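Local coordinates for tricorn protease (Thermoplasma acidophilum, PDB 1K32), which acts as a large hexameric serine protease that probably cuts peptides released by the proteasome into smaller fragments, at residues G927-A931 and A1028-L1033; Y844-S849 and I1022-D1027. One frame throughout, in Å; residues are numbered along the deposited sequence.

Interaction 1 (G927-A931 and A1028-L1033); sequences GKIIA and ALIEEL
A water links Ile929 to Glu1032 across the contact: it donates to Ile929 O at 2.5 Å, and its second bond, to Glu1032 OE2 at 3.3 Å, is weak. Beside this bridge the contact is apolar. Leu1029 comes in alongside Ile930, the two side chains lying side by side and pointing opposite ways, and the pair Ile930 CG2 - Leu1029 CD1, at 3.4 Å, is tighter than usual for two methyls. With CG1 of Ile930 anti to the backbone N (chi1 -165°), CD1 reaches Ala1028 CB at 3.6 Å, one residue earlier on the helix. The other branch of Leu1029, CD2, touches Lys928 CB at 3.7 Å. Strand 928-931 and helix 1028-1032 run nearly antiparallel, at 158°, with axes 9.2 Å apart, as in an alpha/beta layer in which a helix lies on a parallel sheet; this sheet belongs to the S41 peptidase domain of the ClpP/crotonase type. Ile929 points to the other face, where it meets Phe948 of helix 940-950, while Leu1029 also packs on Ile883 of the adjoining strand 881-885 and on Ile853 of the strand beyond it. Cut back to an alanine, Leu1029 would probably leave a gap between Ile930, Lys928 and those two isoleucines. At the margin, Leu1033 CD1 lies against Lys928 CB and CG, both at 3.7 Å. The lysine chain bends at chi2 (-63°) and leads its amine away from the helix, leaving Lys928 NZ 5.5 Å from Glu1032 OE1, too far apart to pair as ions.

Interaction 2 (Y844-S849 and I1022-D1027); sequences YVHERS and IDYAID
Asp1023 OD2 lies over one face of the Arg848 guanidinium, above the plane but off its middle, while Asp1027 meets the same group at the edge, near its plane. The Asp1023 carboxylate is stacked on the guanidinium; the salt bridge, Arg848 NE to Asp1023 OD2 at 3.5 Å, is one of charge alone, since that oxygen sits clear of the N-H plane. Asp1027 takes the directed bond: Arg848 NH1 donates to the syn lone pair of Asp1027 OD1 at 3.1 Å, nearly straight at 161°, with weak bonds to OD2 from NE and NH1. Asp1023 OD2 is also the acceptor for Tyr844 OH, at 2.5 Å, in the plane of the phenol ring and again through a syn lone pair. One carboxylate oxygen thus serves both tyrosine and arginine, which probably favours the ionised carboxylate of Asp1023. Its CG anti to the backbone N (chi1 -173°), the extended Arg848 chain runs past Ile1026 to both aspartates, CD touching Ile1026 CD1 at 3.7 Å. That methyl also meets Val845 CG2 at 3.8 Å, and Ile1022 CG2 packs on Tyr844 CE2 at 3.8 Å. Helices 844-848 and 1022-1027 point broadly the same way, crossing at -44°. Beneath them lies the parallel sheet: Val845 rests on Ile853 and Tyr855, Ile1022 on Tyr855, Ile1026 on Ile883, and Ser849 OG accepts from Ile853 N where the chain leaves helix 830-848 for strand 853-857.

Helix 1020-1032 carries both contacts: its 1022-1027 part meets helix 830-848 in interaction 2, and its last turn, with Leu1033 just beyond it, lies on strand 928-933 in interaction 1. The centres are 10 Å apart, and the two touch, through Ile930 CD1 against Ala1025 O and Ile1030 CD1 against Arg848 O, each at 4.0 Å. They also share a floor: Ile883 takes Ile930 and Leu1029 from the one, Val845 and Ile1026 from the other. Together they set two helices side by side on one face of the S41 sheet. Between the two contacts the shared helix turns Ala1025 to that sheet, against Ile930 and Ile932.

Interaction 1 (G927-A931 and A1028-L1033)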
loop_
_atom_site.group_PDB
_atom_site.type_symbol
_atom_site.label_atom_id
_atom_site.label_comp_id
_atom_site.label_asym_id
_atom_site.label_seq_id
_atom_site.Cartn_x
_atom_site.Cartn_y
_atom_site.Cartn_z
ATOM N N GLY A 927 56.882 -34.131 -5.439
ATOM C CA GLY A 927 58.299 -34.357 -5.662
ATOM C C GLY A 927 59.229 -33.158 -5.792
ATOM O O GLY A 927 59.138 -32.173 -5.044
ATOM N N LYS A 928 60.137 -33.261 -6.760
ATOM C CA LYS A 928 61.139 -32.243 -7.035
ATOM C C LYS A 928 60.564 -31.003 -7.703
ATOM O O LYS A 928 59.704 -31.088 -8.570
ATOM C CB LYS A 928 62.242 -32.829 -7.923
ATOM C CG LYS A 928 62.997 -33.994 -7.296
ATOM C CD LYS A 928 63.722 -33.543 -6.041
ATOM C CE LYS A 928 64.402 -34.700 -5.328
ATOM N NZ LYS A 928 65.109 -34.216 -4.102
ATOM N N ILE A 929 61.075 -29.850 -7.309
ATOM C CA ILE A 929 60.607 -28.602 -7.869
ATOM C C ILE A 929 61.743 -27.864 -8.562
ATOM O O ILE A 929 62.907 -28.004 -8.191
ATOM C CB ILE A 929 60.050 -27.689 -6.771
ATOM C CG1 ILE A 929 59.050 -28.465 -5.907
ATOM C CG2 ILE A 929 59.374 -26.483 -7.407
ATOM C CD1 ILE A 929 58.552 -27.690 -4.709
ATOM N N ILE A 930 61.387 -27.088 -9.575
ATOM C CA ILE A 930 62.348 -26.286 -10.311
ATOM C C ILE A 930 61.645 -24.987 -10.676
ATOM O O ILE A 930 60.470 -24.990 -11.040
ATOM C CB ILE A 930 62.848 -27.019 -11.592
ATOM C CG1 ILE A 930 64.106 -26.327 -12.110
ATOM C CG2 ILE A 930 61.756 -27.052 -12.661
ATOM C CD1 ILE A 930 65.076 -27.283 -12.803
ATOM N N ALA A 931 62.356 -23.871 -10.552
ATOM C CA ALA A 931 61.761 -22.585 -10.852
ATOM C C ALA A 931 62.381 -21.914 -12.062
ATOM O O ALA A 931 63.572 -22.061 -12.341
ATOM C CB ALA A 931 61.863 -21.660 -9.630
ATOM N N ALA A 1028 66.128 -30.808 -16.904
ATOM C CA ALA A 1028 66.804 -30.833 -15.616
ATOM C C ALA A 1028 66.032 -31.692 -14.622
ATOM O O ALA A 1028 66.620 -32.481 -13.882
ATOM C CB ALA A 1028 66.972 -29.406 -15.070
ATOM N N LEU A 1029 64.713 -31.540 -14.607
ATOM C CA LEU A 1029 63.889 -32.326 -13.701
ATOM C C LEU A 1029 63.866 -33.795 -14.104
ATOM O O LEU A 1029 63.911 -34.675 -13.243
ATOM C CB LEU A 1029 62.459 -31.780 -13.644
ATOM C CG LEU A 1029 62.224 -30.659 -12.625
ATOM C CD1 LEU A 1029 60.761 -30.258 -12.646
ATOM C CD2 LEU A 1029 62.615 -31.129 -11.228
ATOM N N ILE A 1030 63.788 -34.064 -15.406
ATOM C CA ILE A 1030 63.784 -35.445 -15.882
ATOM C C ILE A 1030 65.046 -36.143 -15.366
ATOM O O ILE A 1030 65.002 -37.303 -14.942
ATOM C CB ILE A 1030 63.749 -35.509 -17.425
ATOM C CG1 ILE A 1030 62.401 -34.994 -17.928
ATOM C CG2 ILE A 1030 63.958 -36.942 -17.902
ATOM C CD1 ILE A 1030 62.281 -34.975 -19.443
ATOM N N GLU A 1031 66.167 -35.419 -15.391
ATOM C CA GLU A 1031 67.440 -35.955 -14.911
ATOM C C GLU A 1031 67.377 -36.203 -13.406
ATOM O O GLU A 1031 67.655 -37.305 -12.940
ATOM C CB GLU A 1031 68.581 -34.981 -15.232
ATOM N N GLU A 1032 67.015 -35.175 -12.646
ATOM C CA GLU A 1032 66.915 -35.301 -11.197
ATOM C C GLU A 1032 65.964 -36.430 -10.815
ATOM O O GLU A 1032 66.186 -37.128 -9.828
ATOM C CB GLU A 1032 66.420 -33.994 -10.580
ATOM C CG GLU A 1032 67.405 -32.853 -10.696
ATOM C CD GLU A 1032 66.927 -31.605 -9.982
ATOM O OE1 GLU A 1032 66.551 -31.717 -8.793
ATOM O OE2 GLU A 1032 66.933 -30.517 -10.605
ATOM N N LEU A 1033 64.912 -36.602 -11.608
ATOM C CA LEU A 1033 63.915 -37.635 -11.368
ATOM C C LEU A 1033 64.373 -39.042 -11.736
ATOM O O LEU A 1033 63.609 -39.998 -11.604
ATOM C CB LEU A 1033 62.628 -37.300 -12.125
ATOM C CG LEU A 1033 61.609 -36.415 -11.396
ATOM C CD1 LEU A 1033 62.303 -35.231 -10.747
ATOM C CD2 LEU A 1033 60.552 -35.952 -12.382
HETATM O O HOH W 1 65.268 -28.245 -8.838
#

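Interaction 2 (Y844-S849 and I1022-D1027)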
loop_
_atom_site.group_PDB
_atom_site.type_symbol
_atom_site.label_atom_id
_atom_site.label_comp_id
_atom_site.label_asym_id
_atom_site.label_seq_id
_atom_site.Cartn_x
_atom_site.Cartn_y
_atom_site.Cartn_z
ATOM N N TYR A 844 52.619 -28.760 -23.070
ATOM C CA TYR A 844 53.977 -29.010 -23.543
ATOM C C TYR A 844 54.798 -29.741 -22.485
ATOM O O TYR A 844 55.519 -30.683 -22.793
ATOM C CB TYR A 844 54.665 -27.688 -23.889
ATOM C CG TYR A 844 56.053 -27.841 -24.464
ATOM C CD1 TYR A 844 56.242 -28.330 -25.766
ATOM C CD2 TYR A 844 57.182 -27.502 -23.711
ATOM C CE1 TYR A 844 57.525 -28.477 -26.303
ATOM C CE2 TYR A 844 58.465 -27.641 -24.230
ATOM C CZ TYR A 844 58.633 -28.131 -25.528
ATOM O OH TYR A 844 59.900 -28.281 -26.042
ATOM N N VAL A 845 54.698 -29.310 -21.234
ATOM C CA VAL A 845 55.456 -29.957 -20.175
ATOM C C VAL A 845 54.976 -31.391 -19.927
ATOM O O VAL A 845 55.786 -32.292 -19.707
ATOM C CB VAL A 845 55.377 -29.153 -18.847
ATOM C CG1 VAL A 845 56.002 -29.957 -17.714
ATOM C CG2 VAL A 845 56.106 -27.838 -18.998
ATOM N N HIS A 846 53.664 -31.601 -19.942
ATOM C CA HIS A 846 53.118 -32.940 -19.727
ATOM C C HIS A 846 53.651 -33.871 -20.806
ATOM O O HIS A 846 54.160 -34.959 -20.509
ATOM C CB HIS A 846 51.589 -32.952 -19.802
ATOM C CG HIS A 846 50.913 -32.268 -18.658
ATOM N ND1 HIS A 846 51.562 -31.972 -17.477
ATOM C CD2 HIS A 846 49.642 -31.828 -18.511
ATOM C CE1 HIS A 846 50.719 -31.376 -16.655
ATOM N NE2 HIS A 846 49.547 -31.276 -17.258
ATOM N N GLU A 847 53.526 -33.426 -22.055
ATOM C CA GLU A 847 53.975 -34.200 -23.206
ATOM C C GLU A 847 55.471 -34.498 -23.228
ATOM O O GLU A 847 55.862 -35.654 -23.337
ATOM C CB GLU A 847 53.583 -33.482 -24.495
ATOM C CG GLU A 847 52.087 -33.356 -24.685
ATOM C CD GLU A 847 51.717 -32.290 -25.696
ATOM O OE1 GLU A 847 50.530 -32.252 -26.095
ATOM O OE2 GLU A 847 52.603 -31.482 -26.082
ATOM N N ARG A 848 56.307 -33.469 -23.124
ATOM C CA ARG A 848 57.755 -33.678 -23.159
ATOM C C ARG A 848 58.277 -34.470 -21.959
ATOM O O ARG A 848 59.300 -35.138 -22.065
ATOM C CB ARG A 848 58.492 -32.333 -23.252
ATOM C CG ARG A 848 60.023 -32.428 -23.465
ATOM C CD ARG A 848 60.633 -31.027 -23.493
ATOM N NE ARG A 848 62.095 -30.995 -23.583
ATOM C CZ ARG A 848 62.791 -30.984 -24.721
ATOM N NH1 ARG A 848 64.118 -30.948 -24.686
ATOM N NH2 ARG A 848 62.170 -31.005 -25.897
ATOM N N SER A 849 57.582 -34.403 -20.824
ATOM C CA SER A 849 58.027 -35.129 -19.633
ATOM C C SER A 849 57.349 -36.492 -19.570
ATOM O O SER A 849 57.616 -37.285 -18.666
ATOM C CB SER A 849 57.702 -34.347 -18.351
ATOM O OG SER A 849 56.316 -34.403 -18.077
ATOM N N ILE A 1022 62.195 -23.237 -20.741
ATOM C CA ILE A 1022 61.281 -24.282 -20.308
ATOM C C ILE A 1022 61.845 -25.668 -20.644
ATOM O O ILE A 1022 61.665 -26.627 -19.875
ATOM C CB ILE A 1022 59.882 -24.096 -20.935
ATOM C CG1 ILE A 1022 58.844 -24.789 -20.050
ATOM C CG2 ILE A 1022 59.863 -24.627 -22.371
ATOM C CD1 ILE A 1022 57.413 -24.309 -20.276
ATOM N N ASP A 1023 62.533 -25.774 -21.780
ATOM C CA ASP A 1023 63.149 -27.040 -22.177
ATOM C C ASP A 1023 64.214 -27.472 -21.162
ATOM O O ASP A 1023 64.263 -28.626 -20.751
ATOM C CB ASP A 1023 63.802 -26.911 -23.552
ATOM C CG ASP A 1023 62.814 -27.060 -24.680
ATOM O OD1 ASP A 1023 63.152 -26.662 -25.813
ATOM O OD2 ASP A 1023 61.709 -27.583 -24.434
ATOM N N TYR A 1024 65.080 -26.542 -20.769
ATOM C CA TYR A 1024 66.115 -26.873 -19.799
ATOM C C TYR A 1024 65.492 -27.312 -18.475
ATOM O O TYR A 1024 65.938 -28.289 -17.875
ATOM C CB TYR A 1024 67.037 -25.681 -19.536
ATOM C CG TYR A 1024 68.189 -26.040 -18.627
ATOM C CD1 TYR A 1024 69.348 -26.629 -19.137
ATOM C CD2 TYR A 1024 68.098 -25.856 -17.243
ATOM C CE1 TYR A 1024 70.387 -27.024 -18.295
ATOM C CE2 TYR A 1024 69.126 -26.252 -16.394
ATOM C CZ TYR A 1024 70.267 -26.835 -16.926
ATOM O OH TYR A 1024 71.289 -27.235 -16.087
ATOM N N ALA A 1025 64.475 -26.583 -18.021
ATOM C CA ALA A 1025 63.798 -26.898 -16.762
ATOM C C ALA A 1025 63.206 -28.299 -16.824
ATOM O O ALA A 1025 63.289 -29.057 -15.860
ATOM C CB ALA A 1025 62.691 -25.864 -16.467
ATOM N N ILE A 1026 62.594 -28.629 -17.956
ATOM C CA ILE A 1026 62.016 -29.951 -18.133
ATOM C C ILE A 1026 63.116 -31.020 -18.110
ATOM O O ILE A 1026 63.027 -32.011 -17.381
ATOM C CB ILE A 1026 61.247 -30.049 -19.470
ATOM C CG1 ILE A 1026 59.971 -29.199 -19.401
ATOM C CG2 ILE A 1026 60.895 -31.514 -19.757
ATOM C CD1 ILE A 1026 59.278 -29.029 -20.723
ATOM N N ASP A 1027 64.161 -30.806 -18.899
ATOM C CA ASP A 1027 65.257 -31.764 -18.961
ATOM C C ASP A 1027 65.971 -31.916 -17.623
ATOM O O ASP A 1027 66.360 -33.024 -17.242
ATOM C CB ASP A 1027 66.242 -31.343 -20.044
ATOM C CG ASP A 1027 65.635 -31.403 -21.432
ATOM O OD1 ASP A 1027 66.166 -30.744 -22.355
ATOM O OD2 ASP A 1027 64.625 -32.119 -21.603
#